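Local coordinates for protein HMG-CoA Lyase (Bacillus subtilis subsp. subtilis, PDB 1YDO) that folds as a TIM barrel of the HMGL-like family, with two subunits in its assembly, at residues Asp130-Lys133 with Thr137-Ala140; Tyr44-Ser49 with Arg139-Thr144; Gln187-Leu192 with Met219-Gln224. All coordinates share one frame; numbering follows the deposited sequence.

Interaction 1 (Asp130-Lys133 with Thr137-Ala140); sequences DAQK and TTRA
T138 lays its methyl CG2 against the methyl CB of A131 and the CG methylene of Q132, the two helix residues that pack on the start of the strand. The contact sits at the end of a beta-alpha-beta crossover of the TIM barrel: a short turn leads from helix 117-133 into strand 137-143, which sets off into the barrel wall. Some 135 Å² is buried, summed over both sides. A131 CB points at the strand and comes to 3.6 Å from T138 CG2, while Q132 CG lies 3.7 Å from the same methyl, so one branch of T138 is met by two neighbouring helix residues. The other branch faces a polar neighbourhood. With chi1 at 64°, T138 holds OG1 between its own backbone N and carbonyl carbon and CG2 anti to the carbonyl carbon, a setting that leaves CG2 for the packing and turns OG1 to N128, one helical turn before Q132, with which it is hydrogen-bonded. The Q132 side chain crosses that of T138 at about a right angle, carrying its amide past the hydroxyl to G170, whose carbonyl accepts a hydrogen bond from NE2. L87 of helix 84-93 also packs on A131, and I171 on T138. The strand itself is fixed by backbone bonds to A98 of strand 97-103 and to S172, ahead of strand 174-177. Along the way to G170, the amide nitrogen NE2 of Q132 passes 3.4 Å from OG1 of T138.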
ATOM      1  N   ASP A 130      -5.881 -17.201  34.701  1.00 49.31           N
ATOM      2  CA  ASP A 130      -6.043 -18.646  34.558  1.00 51.19           C
ATOM      3  C   ASP A 130      -5.191 -19.197  33.409  1.00 51.26           C
ATOM      4  O   ASP A 130      -4.673 -20.322  33.467  1.00 51.27           O
ATOM      5  CB  ASP A 130      -7.515 -19.016  34.319  1.00 51.54           C
ATOM      6  CG  ASP A 130      -8.430 -18.576  35.457  1.00 51.89           C
ATOM      7  OD1 ASP A 130      -7.934 -18.395  36.602  1.00 52.21           O
ATOM      8  OD2 ASP A 130      -9.649 -18.435  35.203  1.00 50.47           O
ATOM      9  N   ALA A 131      -5.046 -18.402  32.360  1.00 51.38           N
ATOM     10  CA  ALA A 131      -4.260 -18.831  31.223  1.00 51.96           C
ATOM     11  C   ALA A 131      -2.818 -19.058  31.634  1.00 52.42           C
ATOM     12  O   ALA A 131      -2.277 -20.141  31.434  1.00 52.78           O
ATOM     13  CB  ALA A 131      -4.333 -17.790  30.133  1.00 52.25           C
ATOM     14  N   GLN A 132      -2.200 -18.037  32.214  1.00 53.21           N
ATOM     15  CA  GLN A 132      -0.807 -18.132  32.632  1.00 54.69           C
ATOM     16  C   GLN A 132      -0.622 -19.243  33.651  1.00 55.48           C
ATOM     17  O   GLN A 132       0.344 -20.007  33.594  1.00 54.30           O
ATOM     18  CB  GLN A 132      -0.335 -16.798  33.214  1.00 55.85           C
ATOM     19  CG  GLN A 132      -0.575 -15.623  32.263  1.00 58.50           C
ATOM     20  CD  GLN A 132       0.163 -14.344  32.650  1.00 59.77           C
ATOM     21  OE1 GLN A 132       0.093 -13.883  33.793  1.00 60.74           O
ATOM     22  NE2 GLN A 132       0.862 -13.756  31.683  1.00 60.44           N
ATOM     23  N   LYS A 133      -1.569 -19.334  34.578  1.00 56.99           N
ATOM     24  CA  LYS A 133      -1.520 -20.346  35.618  1.00 58.47           C
ATOM     25  C   LYS A 133      -1.472 -21.734  34.983  1.00 59.05           C
ATOM     26  O   LYS A 133      -1.072 -22.716  35.618  1.00 59.66           O
ATOM     27  CB  LYS A 133      -2.744 -20.214  36.536  1.00 59.86           C
ATOM     28  CG  LYS A 133      -2.605 -20.955  37.868  1.00 60.91           C
ATOM     29  CD  LYS A 133      -3.832 -20.799  38.766  1.00 61.26           C
ATOM     30  CE  LYS A 133      -5.068 -21.448  38.158  1.00 61.61           C
ATOM     31  NZ  LYS A 133      -6.252 -21.304  39.051  1.00 63.09           N
ATOM     32  N   THR A 137       1.265 -18.655  27.440  1.00 53.01           N
ATOM     33  CA  THR A 137       1.616 -17.256  27.226  1.00 51.04           C
ATOM     34  C   THR A 137       0.390 -16.493  26.758  1.00 47.99           C
ATOM     35  O   THR A 137      -0.387 -16.998  25.957  1.00 47.27           O
ATOM     36  CB  THR A 137       2.706 -17.142  26.186  1.00 52.47           C
ATOM     37  OG1 THR A 137       2.301 -17.847  25.009  1.00 54.08           O
ATOM     38  CG2 THR A 137       3.989 -17.758  26.720  1.00 53.40           C
ATOM     39  N   THR A 138       0.215 -15.277  27.255  1.00 45.33           N
ATOM     40  CA  THR A 138      -0.947 -14.498  26.874  1.00 43.16           C
ATOM     41  C   THR A 138      -0.599 -13.278  26.052  1.00 41.70           C
ATOM     42  O   THR A 138       0.497 -12.729  26.158  1.00 40.40           O
ATOM     43  CB  THR A 138      -1.725 -14.012  28.098  1.00 43.72           C
ATOM     44  OG1 THR A 138      -0.897 -13.121  28.863  1.00 46.50           O
ATOM     45  CG2 THR A 138      -2.168 -15.198  28.950  1.00 42.15           C
ATOM     46  N   ARG A 139      -1.570 -12.847  25.256  1.00 40.48           N
ATOM     47  CA  ARG A 139      -1.429 -11.689  24.395  1.00 38.94           C
ATOM     48  C   ARG A 139      -2.776 -10.991  24.329  1.00 38.56           C
ATOM     49  O   ARG A 139      -3.806 -11.654  24.242  1.00 38.45           O
ATOM     50  CB  ARG A 139      -1.024 -12.144  23.004  1.00 37.87           C
ATOM     51  CG  ARG A 139      -0.746 -11.025  22.054  1.00 35.40           C
ATOM     52  CD  ARG A 139      -0.843 -11.532  20.644  1.00 34.37           C
ATOM     53  NE  ARG A 139      -0.236 -10.609  19.705  1.00 35.15           N
ATOM     54  CZ  ARG A 139      -0.422 -10.654  18.397  1.00 35.11           C
ATOM     55  NH1 ARG A 139      -1.216 -11.582  17.880  1.00 34.25           N
ATOM     56  NH2 ARG A 139       0.206  -9.780  17.620  1.00 34.75           N
ATOM     57  N   ALA A 140      -2.764  -9.660  24.360  1.00 39.22           N
ATOM     58  CA  ALA A 140      -3.994  -8.878  24.311  1.00 39.85           C
ATOM     59  C   ALA A 140      -4.168  -8.178  22.963  1.00 41.15           C
ATOM     60  O   ALA A 140      -3.207  -7.701  22.357  1.00 40.94           O
ATOM     61  CB  ALA A 140      -4.012  -7.852  25.448  1.00 39.62           C
TER

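Interaction 2 (Tyr44-Ser49 with Arg139-Thr144); sequences YIEITS and RAYLST
Inside the barrel, Y44 and E46 of strand 44-49 reach across to R139 and Y141 of strand 137-143. The axes of the two strand segments come no closer than 12.6 Å and run at 74° to each other, so long side chains make the whole contact. R139 is extended from CG to NE, with CG anti to the backbone N, and this stretch brings NH1 to both partners. E46 OE1 lies at the edge of the guanidinium, near its plane, in a long salt bridge of 3.6 Å to R139 NH1. Y44 OH accepts a weak, bent hydrogen bond of 3.3 Å from the same NH1 nitrogen, and its ring stands at 71° to the guanidinium plane. R139 CD passes 3.3 Å from Y44 OH, adding an aliphatic touch beside the polar one.

In the parallel barrel sheet these two strands are not neighbours: strands 76-80 and 97-103 stand between them, and Y44, E46, R139 and Y141 send their side chains inward to a shared polar core. E46, also extended beyond CG, meets the Y141 ring from the opposite direction. Its OE1 sits in the ring plane at the edge, nearest CE2, and 3.5 Å from Y141 OH; the carboxylate is turned 79° from the ring. Stronger partners complete the network: R139 NH2 is salt-bridged to D231, the other carboxylate oxygen of E46, OE2, to R15, and Y44 OH is hydrogen-bonded to E97. H207 meets the Y141 ring, and K10 makes a cation-pi contact with the ring of Y44.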
ATOM      1  N   TYR A  44       4.728 -17.785  14.401  1.00 34.39           N
ATOM      2  CA  TYR A  44       3.527 -17.527  15.180  1.00 34.19           C
ATOM      3  C   TYR A  44       2.315 -17.591  14.268  1.00 34.64           C
ATOM      4  O   TYR A  44       2.306 -16.976  13.211  1.00 35.39           O
ATOM      5  CB  TYR A  44       3.638 -16.156  15.823  1.00 33.63           C
ATOM      6  CG  TYR A  44       2.494 -15.808  16.727  1.00 34.74           C
ATOM      7  CD1 TYR A  44       1.274 -15.386  16.208  1.00 34.50           C
ATOM      8  CD2 TYR A  44       2.653 -15.835  18.111  1.00 36.10           C
ATOM      9  CE1 TYR A  44       0.238 -14.988  17.046  1.00 36.93           C
ATOM     10  CE2 TYR A  44       1.627 -15.438  18.958  1.00 37.35           C
ATOM     11  CZ  TYR A  44       0.420 -15.007  18.417  1.00 37.93           C
ATOM     12  OH  TYR A  44      -0.588 -14.555  19.243  1.00 39.67           O
ATOM     13  N   ILE A  45       1.290 -18.334  14.679  1.00 35.13           N
ATOM     14  CA  ILE A  45       0.096 -18.485  13.863  1.00 34.12           C
ATOM     15  C   ILE A  45      -1.174 -18.661  14.681  1.00 35.01           C
ATOM     16  O   ILE A  45      -1.285 -19.632  15.418  1.00 36.48           O
ATOM     17  CB  ILE A  45       0.197 -19.728  12.995  1.00 31.61           C
ATOM     18  CG1 ILE A  45       1.477 -19.717  12.177  1.00 29.88           C
ATOM     19  CG2 ILE A  45      -1.016 -19.818  12.111  1.00 33.56           C
ATOM     20  CD1 ILE A  45       1.587 -20.915  11.260  1.00 29.67           C
ATOM     21  N   GLU A  46      -2.134 -17.747  14.561  1.00 34.52           N
ATOM     22  CA  GLU A  46      -3.383 -17.939  15.285  1.00 34.81           C
ATOM     23  C   GLU A  46      -4.209 -18.946  14.494  1.00 35.23           C
ATOM     24  O   GLU A  46      -4.948 -18.564  13.595  1.00 36.19           O
ATOM     25  CB  GLU A  46      -4.169 -16.655  15.380  1.00 34.27           C
ATOM     26  CG  GLU A  46      -3.555 -15.648  16.276  1.00 37.29           C
ATOM     27  CD  GLU A  46      -4.550 -14.572  16.685  1.00 40.24           C
ATOM     28  OE1 GLU A  46      -4.132 -13.577  17.326  1.00 42.50           O
ATOM     29  OE2 GLU A  46      -5.753 -14.719  16.368  1.00 39.16           O
ATOM     30  N   ILE A  47      -4.093 -20.225  14.826  1.00 34.98           N
ATOM     31  CA  ILE A  47      -4.819 -21.254  14.102  1.00 33.06           C
ATOM     32  C   ILE A  47      -6.332 -21.089  14.077  1.00 32.52           C
ATOM     33  O   ILE A  47      -6.971 -21.446  13.091  1.00 33.22           O
ATOM     34  CB  ILE A  47      -4.505 -22.634  14.666  1.00 33.71           C
ATOM     35  CG1 ILE A  47      -4.905 -22.687  16.140  1.00 34.57           C
ATOM     36  CG2 ILE A  47      -3.026 -22.934  14.513  1.00 32.88           C
ATOM     37  CD1 ILE A  47      -4.766 -24.059  16.752  1.00 34.75           C
ATOM     38  N   THR A  48      -6.913 -20.551  15.143  1.00 32.21           N
ATOM     39  CA  THR A  48      -8.365 -20.388  15.185  1.00 33.11           C
ATOM     40  C   THR A  48      -8.844 -19.563  16.369  1.00 34.36           C
ATOM     41  O   THR A  48      -8.041 -19.055  17.156  1.00 35.08           O
ATOM     42  CB  THR A  48      -9.061 -21.736  15.287  1.00 32.99           C
ATOM     43  OG1 THR A  48     -10.482 -21.548  15.327  1.00 33.68           O
ATOM     44  CG2 THR A  48      -8.623 -22.443  16.564  1.00 32.86           C
ATOM     45  N   SER A  49     -10.166 -19.448  16.488  1.00 35.23           N
ATOM     46  CA  SER A  49     -10.802 -18.702  17.573  1.00 36.27           C
ATOM     47  C   SER A  49     -11.758 -19.599  18.339  1.00 38.08           C
ATOM     48  O   SER A  49     -12.505 -20.376  17.742  1.00 38.46           O
ATOM     49  CB  SER A  49     -11.579 -17.499  17.027  1.00 35.33           C
ATOM     50  OG  SER A  49     -12.505 -17.007  17.981  1.00 30.77           O
ATOM     51  N   ARG A 139      -1.570 -12.847  25.256  1.00 40.48           N
ATOM     52  CA  ARG A 139      -1.429 -11.689  24.395  1.00 38.94           C
ATOM     53  C   ARG A 139      -2.776 -10.991  24.329  1.00 38.56           C
ATOM     54  O   ARG A 139      -3.806 -11.654  24.242  1.00 38.45           O
ATOM     55  CB  ARG A 139      -1.024 -12.144  23.004  1.00 37.87           C
ATOM     56  CG  ARG A 139      -0.746 -11.025  22.054  1.00 35.40           C
ATOM     57  CD  ARG A 139      -0.843 -11.532  20.644  1.00 34.37           C
ATOM     58  NE  ARG A 139      -0.236 -10.609  19.705  1.00 35.15           N
ATOM     59  CZ  ARG A 139      -0.422 -10.654  18.397  1.00 35.11           C
ATOM     60  NH1 ARG A 139      -1.216 -11.582  17.880  1.00 34.25           N
ATOM     61  NH2 ARG A 139       0.206  -9.780  17.620  1.00 34.75           N
ATOM     62  N   ALA A 140      -2.764  -9.660  24.360  1.00 39.22           N
ATOM     63  CA  ALA A 140      -3.994  -8.878  24.311  1.00 39.85           C
ATOM     64  C   ALA A 140      -4.168  -8.178  22.963  1.00 41.15           C
ATOM     65  O   ALA A 140      -3.207  -7.701  22.357  1.00 40.94           O
ATOM     66  CB  ALA A 140      -4.012  -7.852  25.448  1.00 39.62           C
ATOM     67  N   TYR A 141      -5.416  -8.117  22.517  1.00 41.25           N
ATOM     68  CA  TYR A 141      -5.777  -7.503  21.256  1.00 41.55           C
ATOM     69  C   TYR A 141      -6.648  -6.293  21.515  1.00 39.88           C
ATOM     70  O   TYR A 141      -7.864  -6.423  21.616  1.00 40.89           O
ATOM     71  CB  TYR A 141      -6.570  -8.499  20.423  1.00 45.52           C
ATOM     72  CG  TYR A 141      -5.850  -9.008  19.209  1.00 48.56           C
ATOM     73  CD1 TYR A 141      -5.454  -8.133  18.207  1.00 49.75           C
ATOM     74  CD2 TYR A 141      -5.573 -10.371  19.056  1.00 49.90           C
ATOM     75  CE1 TYR A 141      -4.803  -8.588  17.088  1.00 51.44           C
ATOM     76  CE2 TYR A 141      -4.919 -10.844  17.930  1.00 50.21           C
ATOM     77  CZ  TYR A 141      -4.538  -9.943  16.954  1.00 51.73           C
ATOM     78  OH  TYR A 141      -3.891 -10.374  15.828  1.00 55.66           O
ATOM     79  N   LEU A 142      -6.048  -5.120  21.633  1.00 37.53           N
ATOM     80  CA  LEU A 142      -6.840  -3.920  21.869  1.00 35.25           C
ATOM     81  C   LEU A 142      -7.260  -3.376  20.501  1.00 34.33           C
ATOM     82  O   LEU A 142      -6.418  -3.027  19.681  1.00 35.05           O
ATOM     83  CB  LEU A 142      -5.993  -2.897  22.614  1.00 35.12           C
ATOM     84  CG  LEU A 142      -6.739  -2.001  23.592  1.00 36.33           C
ATOM     85  CD1 LEU A 142      -5.783  -0.941  24.111  1.00 37.13           C
ATOM     86  CD2 LEU A 142      -7.928  -1.354  22.917  1.00 36.59           C
ATOM     87  N   SER A 143      -8.557  -3.299  20.242  1.00 32.73           N
ATOM     88  CA  SER A 143      -8.987  -2.818  18.949  1.00 32.58           C
ATOM     89  C   SER A 143      -9.504  -1.401  19.000  1.00 34.98           C
ATOM     90  O   SER A 143      -9.645  -0.818  20.073  1.00 35.33           O
ATOM     91  CB  SER A 143     -10.059  -3.726  18.358  1.00 32.13           C
ATOM     92  OG  SER A 143     -11.204  -3.742  19.171  1.00 32.14           O
ATOM     93  N   THR A 144      -9.765  -0.859  17.812  1.00 37.20           N
ATOM     94  CA  THR A 144     -10.269   0.491  17.614  1.00 39.19           C
ATOM     95  C   THR A 144      -9.407   1.556  18.305  1.00 40.18           C
ATOM     96  O   THR A 144      -9.923   2.553  18.807  1.00 40.85           O
ATOM     97  CB  THR A 144     -11.753   0.577  18.072  1.00 40.18           C
ATOM     98  OG1 THR A 144     -12.337   1.784  17.578  1.00 43.32           O
ATOM     99  CG2 THR A 144     -11.862   0.556  19.571  1.00 39.92           C
TER

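Interaction 3 (Gln187-Leu192 with Met219-Gln224); sequences QVETVL and MVTALQ
The carboxylate of E189 is the one flat group that approaches across this contact, and it does so only by OE1, 4.1 Å from the methyl CG2 of T221; no ring takes part between the segments. The rest is aliphatic. T221 CG2, anti to its backbone N, touches both the CG2 branch of V188, at 3.3 Å, and the CB of E189, at 3.8 Å. V188 holds CG2 between its backbone N and carbonyl carbon, which turns this methyl to T221. A turn further on, L192 CD1 rests 3.8 Å from A222 CB. The helix segments run in roughly the same direction, their axes 31° from parallel and 9.1 Å apart at closest approach, burying 188 Å² without a hydrogen bond between them. They belong to successive outer helices of the TIM barrel, 185-196 and 215-225. Inward, L206 of strand 204-207 packs on both L192 and A222, and F230 of strand 229-232 on A222; outward, Y3 of the second subunit lies against E189 and T221.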
ATOM      1  N   GLN A 187      -0.664   9.853  12.362  1.00 41.23           N
ATOM      2  CA  GLN A 187      -1.394   9.412  13.535  1.00 41.46           C
ATOM      3  C   GLN A 187      -0.649   8.314  14.286  1.00 41.28           C
ATOM      4  O   GLN A 187      -0.571   8.317  15.515  1.00 42.21           O
ATOM      5  CB  GLN A 187      -2.764   8.900  13.110  1.00 42.48           C
ATOM      6  CG  GLN A 187      -3.817   8.914  14.193  1.00 44.43           C
ATOM      7  CD  GLN A 187      -5.088   8.200  13.759  1.00 46.66           C
ATOM      8  OE1 GLN A 187      -5.526   8.334  12.612  1.00 47.05           O
ATOM      9  NE2 GLN A 187      -5.692   7.441  14.678  1.00 48.98           N
ATOM     10  N   VAL A 188      -0.105   7.360  13.549  1.00 40.59           N
ATOM     11  CA  VAL A 188       0.616   6.272  14.200  1.00 41.56           C
ATOM     12  C   VAL A 188       1.871   6.792  14.893  1.00 41.76           C
ATOM     13  O   VAL A 188       2.412   6.153  15.800  1.00 42.20           O
ATOM     14  CB  VAL A 188       1.034   5.145  13.195  1.00 40.00           C
ATOM     15  CG1 VAL A 188      -0.169   4.681  12.415  1.00 38.25           C
ATOM     16  CG2 VAL A 188       2.126   5.637  12.261  1.00 39.27           C
ATOM     17  N   GLU A 189       2.334   7.954  14.470  1.00 40.90           N
ATOM     18  CA  GLU A 189       3.531   8.505  15.068  1.00 42.00           C
ATOM     19  C   GLU A 189       3.223   9.174  16.391  1.00 40.59           C
ATOM     20  O   GLU A 189       3.920   8.953  17.372  1.00 40.14           O
ATOM     21  CB  GLU A 189       4.175   9.500  14.115  1.00 45.18           C
ATOM     22  CG  GLU A 189       5.581   9.899  14.484  1.00 50.09           C
ATOM     23  CD  GLU A 189       6.135  10.931  13.519  1.00 54.13           C
ATOM     24  OE1 GLU A 189       6.146  10.670  12.290  1.00 55.49           O
ATOM     25  OE2 GLU A 189       6.556  12.008  13.993  1.00 56.79           O
ATOM     26  N   THR A 190       2.172   9.987  16.424  1.00 39.35           N
ATOM     27  CA  THR A 190       1.811  10.668  17.660  1.00 37.24           C
ATOM     28  C   THR A 190       1.314   9.632  18.651  1.00 35.73           C
ATOM     29  O   THR A 190       1.604   9.714  19.839  1.00 35.06           O
ATOM     30  CB  THR A 190       0.714  11.743  17.444  1.00 37.05           C
ATOM     31  OG1 THR A 190      -0.547  11.109  17.236  1.00 37.82           O
ATOM     32  CG2 THR A 190       1.040  12.600  16.231  1.00 35.43           C
ATOM     33  N   VAL A 191       0.570   8.647  18.162  1.00 35.22           N
ATOM     34  CA  VAL A 191       0.050   7.617  19.039  1.00 35.33           C
ATOM     35  C   VAL A 191       1.173   6.807  19.647  1.00 36.61           C
ATOM     36  O   VAL A 191       1.267   6.694  20.868  1.00 37.40           O
ATOM     37  CB  VAL A 191      -0.894   6.669  18.301  1.00 35.10           C
ATOM     38  CG1 VAL A 191      -1.171   5.447  19.158  1.00 35.06           C
ATOM     39  CG2 VAL A 191      -2.190   7.384  17.977  1.00 34.38           C
ATOM     40  N   LEU A 192       2.024   6.231  18.802  1.00 37.61           N
ATOM     41  CA  LEU A 192       3.144   5.442  19.308  1.00 38.53           C
ATOM     42  C   LEU A 192       4.091   6.284  20.161  1.00 39.87           C
ATOM     43  O   LEU A 192       4.801   5.768  21.014  1.00 40.89           O
ATOM     44  CB  LEU A 192       3.916   4.795  18.157  1.00 35.97           C
ATOM     45  CG  LEU A 192       3.211   3.623  17.495  1.00 33.31           C
ATOM     46  CD1 LEU A 192       4.045   3.132  16.339  1.00 31.09           C
ATOM     47  CD2 LEU A 192       2.988   2.517  18.503  1.00 34.28           C
HETATM   48  N   MSE A 219       3.232   1.087   8.605  1.00 31.56           N
HETATM   49  CA  MSE A 219       4.232   0.185   9.137  1.00 34.45           C
HETATM   50  C   MSE A 219       5.616   0.809   9.144  1.00 32.87           C
HETATM   51  O   MSE A 219       6.384   0.613  10.082  1.00 31.23           O
HETATM   52  CB  MSE A 219       4.260  -1.068   8.315  1.00 41.59           C
HETATM   53  CG  MSE A 219       4.799  -2.214   9.063  1.00 51.22           C
HETATM   54 SE   MSE A 219       4.169  -3.740   8.137  1.00 69.83          SE
HETATM   55  CE  MSE A 219       2.248  -3.565   8.458  1.00 59.63           C
ATOM     56  N   VAL A 220       5.935   1.551   8.089  1.00 31.72           N
ATOM     57  CA  VAL A 220       7.230   2.186   8.013  1.00 32.76           C
ATOM     58  C   VAL A 220       7.396   3.140   9.180  1.00 32.61           C
ATOM     59  O   VAL A 220       8.418   3.116   9.865  1.00 34.03           O
ATOM     60  CB  VAL A 220       7.405   2.951   6.696  1.00 32.98           C
ATOM     61  CG1 VAL A 220       8.667   3.802   6.757  1.00 34.07           C
ATOM     62  CG2 VAL A 220       7.492   1.968   5.540  1.00 31.97           C
ATOM     63  N   THR A 221       6.390   3.976   9.410  1.00 31.44           N
ATOM     64  CA  THR A 221       6.432   4.923  10.523  1.00 30.02           C
ATOM     65  C   THR A 221       6.672   4.163  11.831  1.00 28.76           C
ATOM     66  O   THR A 221       7.493   4.566  12.646  1.00 28.84           O
ATOM     67  CB  THR A 221       5.116   5.703  10.627  1.00 30.48           C
ATOM     68  OG1 THR A 221       4.898   6.416   9.410  1.00 32.48           O
ATOM     69  CG2 THR A 221       5.169   6.692  11.780  1.00 28.67           C
ATOM     70  N   ALA A 222       5.947   3.065  12.020  1.00 27.44           N
ATOM     71  CA  ALA A 222       6.112   2.255  13.208  1.00 28.35           C
ATOM     72  C   ALA A 222       7.534   1.683  13.262  1.00 29.64           C
ATOM     73  O   ALA A 222       8.197   1.739  14.297  1.00 31.75           O
ATOM     74  CB  ALA A 222       5.088   1.134  13.230  1.00 27.97           C
ATOM     75  N   LEU A 223       8.014   1.131  12.155  1.00 29.71           N
ATOM     76  CA  LEU A 223       9.359   0.584  12.140  1.00 31.12           C
ATOM     77  C   LEU A 223      10.357   1.626  12.612  1.00 32.73           C
ATOM     78  O   LEU A 223      11.377   1.295  13.219  1.00 34.15           O
ATOM     79  CB  LEU A 223       9.740   0.124  10.739  1.00 30.31           C
ATOM     80  CG  LEU A 223       9.318  -1.289  10.388  1.00 28.79           C
ATOM     81  CD1 LEU A 223       9.514  -1.485   8.910  1.00 28.62           C
ATOM     82  CD2 LEU A 223      10.118  -2.299  11.186  1.00 28.48           C
ATOM     83  N   GLN A 224      10.055   2.884  12.329  1.00 33.89           N
ATOM     84  CA  GLN A 224      10.920   3.982  12.723  1.00 35.89           C
ATOM     85  C   GLN A 224      10.795   4.319  14.199  1.00 36.06           C
ATOM     86  O   GLN A 224      11.744   4.810  14.802  1.00 35.93           O
ATOM     87  CB  GLN A 224      10.593   5.221  11.910  1.00 38.42           C
ATOM     88  CG  GLN A 224      11.040   5.187  10.468  1.00 40.99           C
ATOM     89  CD  GLN A 224      10.641   6.457   9.724  1.00 44.04           C
ATOM     90  OE1 GLN A 224      11.035   6.673   8.575  1.00 45.46           O
ATOM     91  NE2 GLN A 224       9.850   7.305  10.381  1.00 43.29           N
TER

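From the N terminus, the first segment met is strand 44-49, whose partner is reached some 90 residues later on strand 137-143; interaction 2 closes this long loop across the barrel interior. Interaction 1 opens inside that span, at 130-133, and ends on the same strand as interaction 2, helix 117-133 turning back onto it through a short turn. The two share R139 and A140, their centres 12 Å apart, so one strand faces a helix on its outer side and strand 44-49 on its inner side. Interaction 3 follows in series, closing a loop shorter than that of interaction 2, between outer helices 185-196 and 215-225. Its centre lies about 20 Å from that of interaction 2 and about 27 Å from that of interaction 1, with no touch.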